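Local atomic coordinates of leucine aminopeptidase 2, chloroplastic (PDB entry 5LHJ), a protein that acts as a manganese-binding M17-family aminopeptidase in maturation of the peptide bottromycin, probably by removing N-terminal amino acids from peptides. Residues Ala217-Glu221 with Leu222-Gly226; Leu389-Asp393 with Asp394-Gln398; Phe451-Ala454 with Gly455-Trp458. All coordinates share one frame; numbering follows the deposited sequence. Where two conformers were deposited one is given.

Contact 1. Residues Ala217-Glu221 with Leu222-Gly226; sequences AGLTE and LGLTG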
ATOM      1  N   ALA A 217     -22.906 -36.611   7.015  1.00 30.21           N
ATOM      2  CA  ALA A 217     -22.218 -37.764   7.611  1.00 30.39           C
ATOM      3  C   ALA A 217     -21.591 -38.706   6.572  1.00 30.25           C
ATOM      4  O   ALA A 217     -20.515 -39.263   6.810  1.00 29.69           O
ATOM      5  CB  ALA A 217     -23.172 -38.541   8.512  1.00 31.45           C
ATOM      6  N   GLY A 218     -22.254 -38.882   5.427  1.00 29.59           N
ATOM      7  CA  GLY A 218     -21.701 -39.693   4.345  1.00 29.02           C
ATOM      8  C   GLY A 218     -20.414 -39.095   3.787  1.00 28.18           C
ATOM      9  O   GLY A 218     -19.494 -39.829   3.410  1.00 28.87           O
ATOM     10  N   LEU A 219     -20.348 -37.769   3.732  1.00 27.32           N
ATOM     11  CA  LEU A 219     -19.114 -37.071   3.330  1.00 26.73           C
ATOM     12  C   LEU A 219     -18.019 -37.246   4.388  1.00 26.86           C
ATOM     13  O   LEU A 219     -16.898 -37.617   4.062  1.00 26.02           O
ATOM     14  CB  LEU A 219     -19.379 -35.584   3.044  1.00 26.21           C
ATOM     15  CG  LEU A 219     -18.155 -34.708   2.718  1.00 25.98           C
ATOM     16  CD1 LEU A 219     -17.361 -35.307   1.566  1.00 25.59           C
ATOM     17  CD2 LEU A 219     -18.559 -33.274   2.409  1.00 25.86           C
ATOM     18  N   THR A 220     -18.347 -37.001   5.655  1.00 27.64           N
ATOM     19  CA  THR A 220     -17.381 -37.186   6.759  1.00 28.53           C
ATOM     20  C   THR A 220     -16.675 -38.561   6.732  1.00 28.40           C
ATOM     21  O   THR A 220     -15.470 -38.651   6.973  1.00 27.55           O
ATOM     22  CB  THR A 220     -18.076 -36.963   8.121  1.00 29.58           C
ATOM     23  OG1 THR A 220     -18.647 -35.651   8.138  1.00 30.14           O
ATOM     24  CG2 THR A 220     -17.093 -37.115   9.298  1.00 29.97           C
ATOM     25  N   GLU A 221     -17.428 -39.609   6.398  1.00 29.01           N
ATOM     26  CA  GLU A 221     -16.895 -40.979   6.288  1.00 29.64           C
ATOM     27  C   GLU A 221     -15.739 -41.161   5.295  1.00 27.18           C
ATOM     28  O   GLU A 221     -14.941 -42.069   5.460  1.00 26.28           O
ATOM     29  CB  GLU A 221     -18.014 -41.959   5.900  1.00 32.27           C
ATOM     30  CG  GLU A 221     -18.957 -42.288   7.038  1.00 35.88           C
ATOM     31  CD  GLU A 221     -20.146 -43.149   6.627  1.00 38.77           C
ATOM     32  OE1 GLU A 221     -20.244 -43.566   5.448  1.00 40.52           O
ATOM     33  OE2 GLU A 221     -21.008 -43.405   7.507  1.00 42.84           O
ATOM     34  N   LEU A 222     -15.672 -40.320   4.259  1.00 24.91           N
ATOM     35  CA  LEU A 222     -14.643 -40.442   3.229  1.00 23.44           C
ATOM     36  C   LEU A 222     -13.294 -39.905   3.678  1.00 22.44           C
ATOM     37  O   LEU A 222     -12.285 -40.232   3.071  1.00 22.17           O
ATOM     38  CB  LEU A 222     -15.066 -39.740   1.940  1.00 23.18           C
ATOM     39  CG  LEU A 222     -16.390 -40.162   1.316  1.00 23.33           C
ATOM     40  CD1 LEU A 222     -16.524 -39.485  -0.043  1.00 23.11           C
ATOM     41  CD2 LEU A 222     -16.489 -41.675   1.189  1.00 23.46           C
ATOM     42  N   GLY A 223     -13.267 -39.103   4.738  1.00 21.57           N
ATOM     43  CA  GLY A 223     -11.999 -38.625   5.298  1.00 21.20           C
ATOM     44  C   GLY A 223     -11.310 -37.555   4.459  1.00 20.31           C
ATOM     45  O   GLY A 223     -10.073 -37.420   4.514  1.00 20.24           O
ATOM     46  N   LEU A 224     -12.101 -36.790   3.703  1.00 19.31           N
ATOM     47  CA  LEU A 224     -11.583 -35.682   2.882  1.00 18.67           C
ATOM     48  C   LEU A 224     -11.455 -34.451   3.787  1.00 18.36           C
ATOM     49  O   LEU A 224     -12.259 -33.514   3.724  1.00 18.26           O
ATOM     50  CB  LEU A 224     -12.502 -35.416   1.681  1.00 18.52           C
ATOM     51  CG  LEU A 224     -12.789 -36.624   0.769  1.00 18.40           C
ATOM     52  CD1 LEU A 224     -13.743 -36.272  -0.356  1.00 18.29           C
ATOM     53  CD2 LEU A 224     -11.513 -37.220   0.206  1.00 18.58           C
ATOM     54  N   THR A 225     -10.420 -34.482   4.624  1.00 18.18           N
ATOM     55  CA  THR A 225     -10.247 -33.532   5.726  0.61 18.26           C
ATOM     56  C   THR A 225     -10.035 -32.111   5.245  1.00 17.83           C
ATOM     57  O   THR A 225     -10.514 -31.167   5.861  1.00 17.82           O
ATOM     58  CB  THR A 225      -9.040 -33.909   6.608  0.61 18.62           C
ATOM     59  OG1 THR A 225      -9.045 -35.323   6.846  0.61 19.10           O
ATOM     60  CG2 THR A 225      -9.086 -33.165   7.932  0.61 18.83           C
ATOM     61  N   GLY A 226      -9.293 -31.968   4.152  1.00 17.50           N
ATOM     62  CA  GLY A 226      -9.023 -30.647   3.590  1.00 17.24           C
ATOM     63  C   GLY A 226     -10.302 -29.963   3.138  1.00 17.19           C
ATOM     64  O   GLY A 226     -10.548 -28.801   3.459  1.00 17.35           O
TER
HETATM   65  O   HOH W   1     -14.697 -35.973   4.306  1.00 24.83           O

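Contact 2. Residues Leu389-Asp393 with Asp394-Gln398; sequences LFTPD and DRLAQ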
ATOM      1  N   LEU A 389       1.053 -26.526 -17.294  1.00 16.35           N
ATOM      2  CA  LEU A 389       0.992 -28.000 -17.263  1.00 16.33           C
ATOM      3  C   LEU A 389       2.177 -28.534 -16.461  1.00 16.43           C
ATOM      4  O   LEU A 389       3.318 -28.167 -16.737  1.00 16.63           O
ATOM      5  CB  LEU A 389       1.069 -28.568 -18.684  1.00 16.88           C
ATOM      6  CG  LEU A 389       1.360 -30.064 -18.845  1.00 17.56           C
ATOM      7  CD1 LEU A 389       0.253 -30.925 -18.252  1.00 17.91           C
ATOM      8  CD2 LEU A 389       1.563 -30.400 -20.310  1.00 17.92           C
ATOM      9  N   PHE A 390       1.904 -29.403 -15.492  1.00 16.28           N
ATOM     10  CA  PHE A 390       2.946 -30.103 -14.738  1.00 16.26           C
ATOM     11  C   PHE A 390       2.739 -31.604 -14.843  1.00 17.16           C
ATOM     12  O   PHE A 390       1.622 -32.087 -14.667  1.00 16.56           O
ATOM     13  CB  PHE A 390       2.882 -29.748 -13.265  1.00 16.02           C
ATOM     14  CG  PHE A 390       3.278 -28.337 -12.950  1.00 15.69           C
ATOM     15  CD1 PHE A 390       2.342 -27.314 -12.978  1.00 15.55           C
ATOM     16  CD2 PHE A 390       4.586 -28.036 -12.573  1.00 15.75           C
ATOM     17  CE1 PHE A 390       2.694 -26.010 -12.651  1.00 15.56           C
ATOM     18  CE2 PHE A 390       4.946 -26.735 -12.261  1.00 15.68           C
ATOM     19  CZ  PHE A 390       4.005 -25.716 -12.299  1.00 15.67           C
ATOM     20  N   THR A 391       3.825 -32.335 -15.112  1.00 17.46           N
ATOM     21  CA  THR A 391       3.812 -33.804 -15.013  1.00 18.29           C
ATOM     22  C   THR A 391       5.247 -34.319 -15.008  1.00 19.00           C
ATOM     23  O   THR A 391       6.084 -33.762 -15.712  1.00 18.94           O
ATOM     24  CB  THR A 391       3.034 -34.488 -16.164  1.00 18.61           C
ATOM     25  OG1 THR A 391       3.123 -35.919 -16.045  1.00 18.70           O
ATOM     26  CG2 THR A 391       3.553 -34.087 -17.517  1.00 18.81           C
ATOM     27  N   PRO A 392       5.530 -35.380 -14.233  1.00 19.90           N
ATOM     28  CA  PRO A 392       6.860 -36.009 -14.349  1.00 20.99           C
ATOM     29  C   PRO A 392       7.020 -36.913 -15.577  1.00 22.42           C
ATOM     30  O   PRO A 392       8.141 -37.336 -15.865  1.00 23.28           O
ATOM     31  CB  PRO A 392       6.978 -36.827 -13.064  1.00 21.00           C
ATOM     32  CG  PRO A 392       5.593 -37.095 -12.640  1.00 20.93           C
ATOM     33  CD  PRO A 392       4.721 -35.988 -13.158  1.00 20.27           C
ATOM     34  N   ASP A 393       5.923 -37.213 -16.275  1.00 22.95           N
ATOM     35  CA  ASP A 393       5.894 -38.163 -17.383  1.00 25.20           C
ATOM     36  C   ASP A 393       5.971 -37.403 -18.712  1.00 25.12           C
ATOM     37  O   ASP A 393       5.011 -36.756 -19.125  1.00 23.71           O
ATOM     38  CB  ASP A 393       4.594 -38.971 -17.259  1.00 26.78           C
ATOM     39  CG  ASP A 393       4.498 -40.139 -18.220  1.00 29.30           C
ATOM     40  OD1 ASP A 393       4.792 -40.006 -19.425  1.00 30.23           O
ATOM     41  OD2 ASP A 393       4.067 -41.212 -17.747  1.00 32.29           O
ATOM     42  N   ASP A 394       7.127 -37.470 -19.369  1.00 26.09           N
ATOM     43  CA  ASP A 394       7.328 -36.780 -20.647  1.00 27.43           C
ATOM     44  C   ASP A 394       6.327 -37.211 -21.723  1.00 27.82           C
ATOM     45  O   ASP A 394       5.837 -36.368 -22.481  1.00 27.81           O
ATOM     46  CB  ASP A 394       8.766 -36.982 -21.156  1.00 28.56           C
ATOM     47  CG  ASP A 394       9.802 -36.207 -20.347  1.00 29.45           C
ATOM     48  OD1 ASP A 394       9.452 -35.276 -19.586  1.00 28.74           O
ATOM     49  OD2 ASP A 394      11.006 -36.531 -20.489  1.00 30.78           O
ATOM     50  N   ARG A 395       5.994 -38.502 -21.777  1.00 29.68           N
ATOM     51  CA  ARG A 395       5.025 -38.996 -22.769  1.00 31.09           C
ATOM     52  C   ARG A 395       3.622 -38.412 -22.529  1.00 28.60           C
ATOM     53  O   ARG A 395       2.933 -38.035 -23.481  1.00 27.92           O
ATOM     54  CB  ARG A 395       4.953 -40.527 -22.791  1.00 35.19           C
ATOM     55  CG  ARG A 395       6.185 -41.201 -23.378  1.00 39.68           C
ATOM     56  CD  ARG A 395       5.970 -42.700 -23.553  1.00 43.92           C
ATOM     57  NE  ARG A 395       4.984 -42.999 -24.601  1.00 48.06           N
ATOM     58  CZ  ARG A 395       5.219 -42.994 -25.921  1.00 51.76           C
ATOM     59  NH1 ARG A 395       6.426 -42.700 -26.421  1.00 53.76           N
ATOM     60  NH2 ARG A 395       4.227 -43.286 -26.765  1.00 54.00           N
ATOM     61  N   LEU A 396       3.219 -38.324 -21.265  1.00 26.19           N
ATOM     62  CA  LEU A 396       1.948 -37.695 -20.917  1.00 24.66           C
ATOM     63  C   LEU A 396       1.959 -36.199 -21.237  1.00 23.58           C
ATOM     64  O   LEU A 396       0.972 -35.668 -21.749  1.00 22.70           O
ATOM     65  CB  LEU A 396       1.626 -37.914 -19.447  1.00 24.61           C
ATOM     66  CG  LEU A 396       0.272 -37.429 -18.948  1.00 24.30           C
ATOM     67  CD1 LEU A 396      -0.890 -37.982 -19.764  1.00 24.50           C
ATOM     68  CD2 LEU A 396       0.144 -37.808 -17.482  1.00 24.17           C
ATOM     69  N   ALA A 397       3.074 -35.526 -20.958  1.00 22.48           N
ATOM     70  CA  ALA A 397       3.210 -34.114 -21.324  1.00 22.61           C
ATOM     71  C   ALA A 397       2.983 -33.899 -22.809  1.00 23.28           C
ATOM     72  O   ALA A 397       2.235 -32.996 -23.191  1.00 22.07           O
ATOM     73  CB  ALA A 397       4.566 -33.547 -20.921  1.00 22.64           C
ATOM     74  N   GLN A 398       3.612 -34.724 -23.649  1.00 24.39           N
ATOM     75  CA  GLN A 398       3.442 -34.550 -25.091  1.00 26.01           C
ATOM     76  C   GLN A 398       2.003 -34.800 -25.518  1.00 24.44           C
ATOM     77  O   GLN A 398       1.491 -34.079 -26.371  1.00 24.08           O
ATOM     78  CB  GLN A 398       4.415 -35.392 -25.923  1.00 29.27           C
ATOM     79  CG  GLN A 398       4.456 -34.992 -27.412  1.00 32.46           C
ATOM     80  CD  GLN A 398       4.486 -33.466 -27.666  1.00 35.04           C
ATOM     81  OE1 GLN A 398       5.404 -32.753 -27.227  1.00 38.91           O
ATOM     82  NE2 GLN A 398       3.466 -32.958 -28.363  1.00 36.33           N
TER
HETATM   83  O   HOH W   2       9.335 -39.039 -18.377  1.00 37.50           O

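Contact 3. Residues Phe451-Ala454 with Gly455-Trp458; sequences FVAA and GVPW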
ATOM      1  N   PHE A 451       0.533 -36.231  -2.851  1.00 18.68           N
ATOM      2  CA  PHE A 451      -0.685 -36.987  -2.546  1.00 18.54           C
ATOM      3  C   PHE A 451      -1.059 -38.020  -3.604  1.00 18.93           C
ATOM      4  O   PHE A 451      -2.024 -38.743  -3.422  1.00 19.42           O
ATOM      5  CB  PHE A 451      -1.823 -36.002  -2.309  1.00 17.76           C
ATOM      6  CG  PHE A 451      -1.574 -35.116  -1.137  1.00 17.37           C
ATOM      7  CD1 PHE A 451      -1.823 -35.569   0.151  1.00 17.33           C
ATOM      8  CD2 PHE A 451      -1.032 -33.846  -1.303  1.00 17.05           C
ATOM      9  CE1 PHE A 451      -1.577 -34.754   1.253  1.00 17.27           C
ATOM     10  CE2 PHE A 451      -0.764 -33.035  -0.208  1.00 17.05           C
ATOM     11  CZ  PHE A 451      -1.045 -33.482   1.069  1.00 17.26           C
ATOM     12  N   VAL A 452      -0.309 -38.080  -4.698  1.00 19.24           N
ATOM     13  CA  VAL A 452      -0.583 -39.040  -5.765  1.00 20.21           C
ATOM     14  C   VAL A 452       0.197 -40.298  -5.435  1.00 20.95           C
ATOM     15  O   VAL A 452       1.418 -40.255  -5.284  1.00 20.85           O
ATOM     16  CB  VAL A 452      -0.177 -38.506  -7.150  1.00 20.39           C
ATOM     17  CG1 VAL A 452      -0.538 -39.507  -8.240  1.00 21.04           C
ATOM     18  CG2 VAL A 452      -0.873 -37.181  -7.423  1.00 20.55           C
ATOM     19  N   ALA A 453      -0.513 -41.415  -5.323  1.00 21.56           N
ATOM     20  CA  ALA A 453       0.098 -42.678  -4.916  1.00 22.87           C
ATOM     21  C   ALA A 453       1.257 -43.074  -5.817  1.00 24.02           C
ATOM     22  O   ALA A 453       1.224 -42.853  -7.023  1.00 23.74           O
ATOM     23  CB  ALA A 453      -0.933 -43.794  -4.882  1.00 23.07           C
ATOM     24  N   ALA A 454       2.273 -43.671  -5.198  1.00 25.74           N
ATOM     25  CA  ALA A 454       3.499 -44.092  -5.881  1.00 27.71           C
ATOM     26  C   ALA A 454       3.189 -44.903  -7.126  1.00 28.10           C
ATOM     27  O   ALA A 454       2.342 -45.794  -7.095  1.00 29.01           O
ATOM     28  CB  ALA A 454       4.363 -44.921  -4.927  1.00 28.54           C
ATOM     29  N   GLY A 455       3.838 -44.561  -8.238  1.00 28.98           N
ATOM     30  CA  GLY A 455       3.678 -45.320  -9.474  1.00 29.36           C
ATOM     31  C   GLY A 455       2.527 -44.947 -10.396  1.00 29.08           C
ATOM     32  O   GLY A 455       2.430 -45.510 -11.488  1.00 30.45           O
ATOM     33  N   VAL A 456       1.657 -44.012  -9.988  1.00 26.82           N
ATOM     34  CA  VAL A 456       0.497 -43.626 -10.804  1.00 25.45           C
ATOM     35  C   VAL A 456       0.857 -42.395 -11.649  1.00 24.13           C
ATOM     36  O   VAL A 456       1.205 -41.352 -11.076  1.00 23.75           O
ATOM     37  CB  VAL A 456      -0.733 -43.303  -9.919  1.00 25.50           C
ATOM     38  CG1 VAL A 456      -1.913 -42.863 -10.766  1.00 25.36           C
ATOM     39  CG2 VAL A 456      -1.112 -44.516  -9.062  1.00 26.22           C
ATOM     40  N   PRO A 457       0.791 -42.504 -13.000  1.00 23.13           N
ATOM     41  CA  PRO A 457       1.041 -41.334 -13.846  1.00 22.20           C
ATOM     42  C   PRO A 457       0.042 -40.223 -13.569  1.00 21.15           C
ATOM     43  O   PRO A 457      -1.149 -40.492 -13.368  1.00 20.32           O
ATOM     44  CB  PRO A 457       0.880 -41.867 -15.273  1.00 23.03           C
ATOM     45  CG  PRO A 457       1.126 -43.322 -15.167  1.00 23.70           C
ATOM     46  CD  PRO A 457       0.672 -43.739 -13.800  1.00 23.77           C
ATOM     47  N   TRP A 458       0.532 -38.988 -13.553  1.00 19.65           N
ATOM     48  CA  TRP A 458      -0.273 -37.851 -13.130  1.00 18.77           C
ATOM     49  C   TRP A 458       0.123 -36.592 -13.870  1.00 18.37           C
ATOM     50  O   TRP A 458       1.304 -36.381 -14.163  1.00 18.22           O
ATOM     51  CB  TRP A 458      -0.123 -37.669 -11.613  1.00 18.79           C
ATOM     52  CG  TRP A 458      -0.488 -36.324 -11.042  1.00 18.69           C
ATOM     53  CD1 TRP A 458      -1.747 -35.847 -10.764  1.00 18.91           C
ATOM     54  CD2 TRP A 458       0.426 -35.300 -10.647  1.00 18.67           C
ATOM     55  NE1 TRP A 458      -1.662 -34.573 -10.236  1.00 18.77           N
ATOM     56  CE2 TRP A 458      -0.334 -34.223 -10.146  1.00 18.64           C
ATOM     57  CE3 TRP A 458       1.823 -35.184 -10.676  1.00 19.06           C
ATOM     58  CZ2 TRP A 458       0.259 -33.052  -9.672  1.00 18.70           C
ATOM     59  CZ3 TRP A 458       2.413 -34.001 -10.205  1.00 18.69           C
ATOM     60  CH2 TRP A 458       1.630 -32.962  -9.721  1.00 18.38           C
TER
HETATM   61  O   HOH W   3       2.535 -40.853  -8.504  1.00 32.47           O

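Contact 1. Residues Ala217-Glu221 with Leu222-Gly226
The flat groups here are the peptide carbonyls of Leu-219 and Thr-220, and each is approached by an N-H of the turn that follows, well out of its plane. Leu-222 N bonds to Leu-219 O at 3.0 Å, standing 49° out of the carbonyl plane. One residue on, Gly-223 N reaches Thr-220 O at 3.2 Å and closes a type I beta turn from Thr-220 to Gly-223. Leu-219 O also takes a water at 2.8 Å; that same water accepts from Leu-224 N, so it bridges the last helical turn and the N-cap residue of the next helix. Leu-222 lays CB and CG beside the carbonyls of Leu-219 and Gly-218. With CG beside its own backbone N (chi1 -56°), CG sits 3.8 Å from Gly-218 O. Gly-223 takes a positive phi, which glycine adopts readily, and is the first residue to leave helical geometry. A looser apolar touch, Leu-219 CD1 to Leu-224 CD1 at 4.2 Å, spans the turn. The stretch thus links helix 216-220 to helix 225-231: Leu-219, Leu-222 and Leu-224 all lie against Tyr-240 of strand 239-245, while Leu-222 and Leu-224 also touch Arg-356 and Asp-352 of helix 345-358, respectively.

Contact 2. Residues Leu389-Asp393 with Asp394-Gln398
Asp-393 OD1 accepts from Leu-396 N at 2.9 Å, a fairly straight bond (160° at the hydrogen) that arrives from above the carboxylate plane. The residue's own carbonyl does the second job: Asp-393 O takes Ala-397 N at 2.9 Å. Because CG lies opposite the backbone N (chi1 -172°), the carboxylate stays beside that carbonyl and both face the first helical turn. This is a side-chain N-cap, and it starts helix 394-407, the crossover helix of the beta-alpha-beta unit that runs from strand 386-390 to strand 410-413. Ahead of the cap comes an ST turn, in which Asp-393 N donates to Thr-391 OG1 at 3.1 Å; that hydroxyl is also hydrogen-bonded to Trp-458 O. The other branch of the threonine, CG2, rests on Ala-397 CB at 3.6 Å. Leu-389, still on the strand, points toward the helix and lays CD2 3.9 Å from Ala-397 O. A water accepts from Asp-394 N at 2.9 Å and donates to Pro-392 O, tying the first helical residue to the loop, while Asp-394 OD1 forms a salt bridge with Arg-413.

Contact 3. Residues Phe451-Ala454 with Gly455-Trp458
A type II beta turn from Ala-453 to Val-456 lies in the loop that leads from helix 440-449 into strand 458-462, and its two arms pack side chain on side chain. Val-456 N donates to Ala-453 O at 3.2 Å. A water lies within hydrogen-bonding distance of both Ala-453 O and Val-456 O, probably donating to them, so it sits between the arms. Gly-455 occupies the third turn position with positive phi, where a CB would clash with Ala-454 O.

Further from the turn, Val-452 points across to the opposite arm. Its CG2 sits over one face of the Trp-458 indole, 3.7 Å from the centroid of the five-membered ring and only 9° off the ring normal, a CH-pi contact centred on that ring, toward the rim of the indole. The other methyl, CG1, opposite the backbone N (chi1 -177°), reaches 3.8 Å to Val-456 O and 3.9 Å to Trp-458 CB. Closer to the turn, Ala-453 CB and Val-456 CG2 meet at 4.2 Å.

The indole's orientation has a polar hold too: NE1 is hydrogen-bonded to Asp-370 OD2 of strand 367-372, and the Trp-458 side chain touches Leu-448 and Gln-449 of helix 440-449. Replacing Trp-458 with an alanine is likely to leave Val-452 CG2 without the ring face it rests on and Asp-370 without its indole donor. A methyl over one face and an N-H bond at NE1 together probably limit how far the ring can turn.

How the contacts relate
Contacts 2 and 3 are neighbours, their centres about 13 Å apart, and both sit at ends of the paired strands 386-390 and 458-462; the Trp-458 carbonyl and Pro-457 meet the capped loop directly. Contact 1 stands apart, with its centre about 31 Å from contact 2 and about 21 Å from contact 3, beside strand 239-245 and helix 345-358. Contact 2 is the most buried, four of its touching residues being inside, whereas contact 3 is a surface loop where Trp-458 alone among the touching residues is buried, and contact 1 is intermediate. Chemistry follows place: a carboxylate caps the helix in contact 2, aliphatic-aromatic packing carries contact 3, and contact 1 relies on backbone bonds and water between two helices.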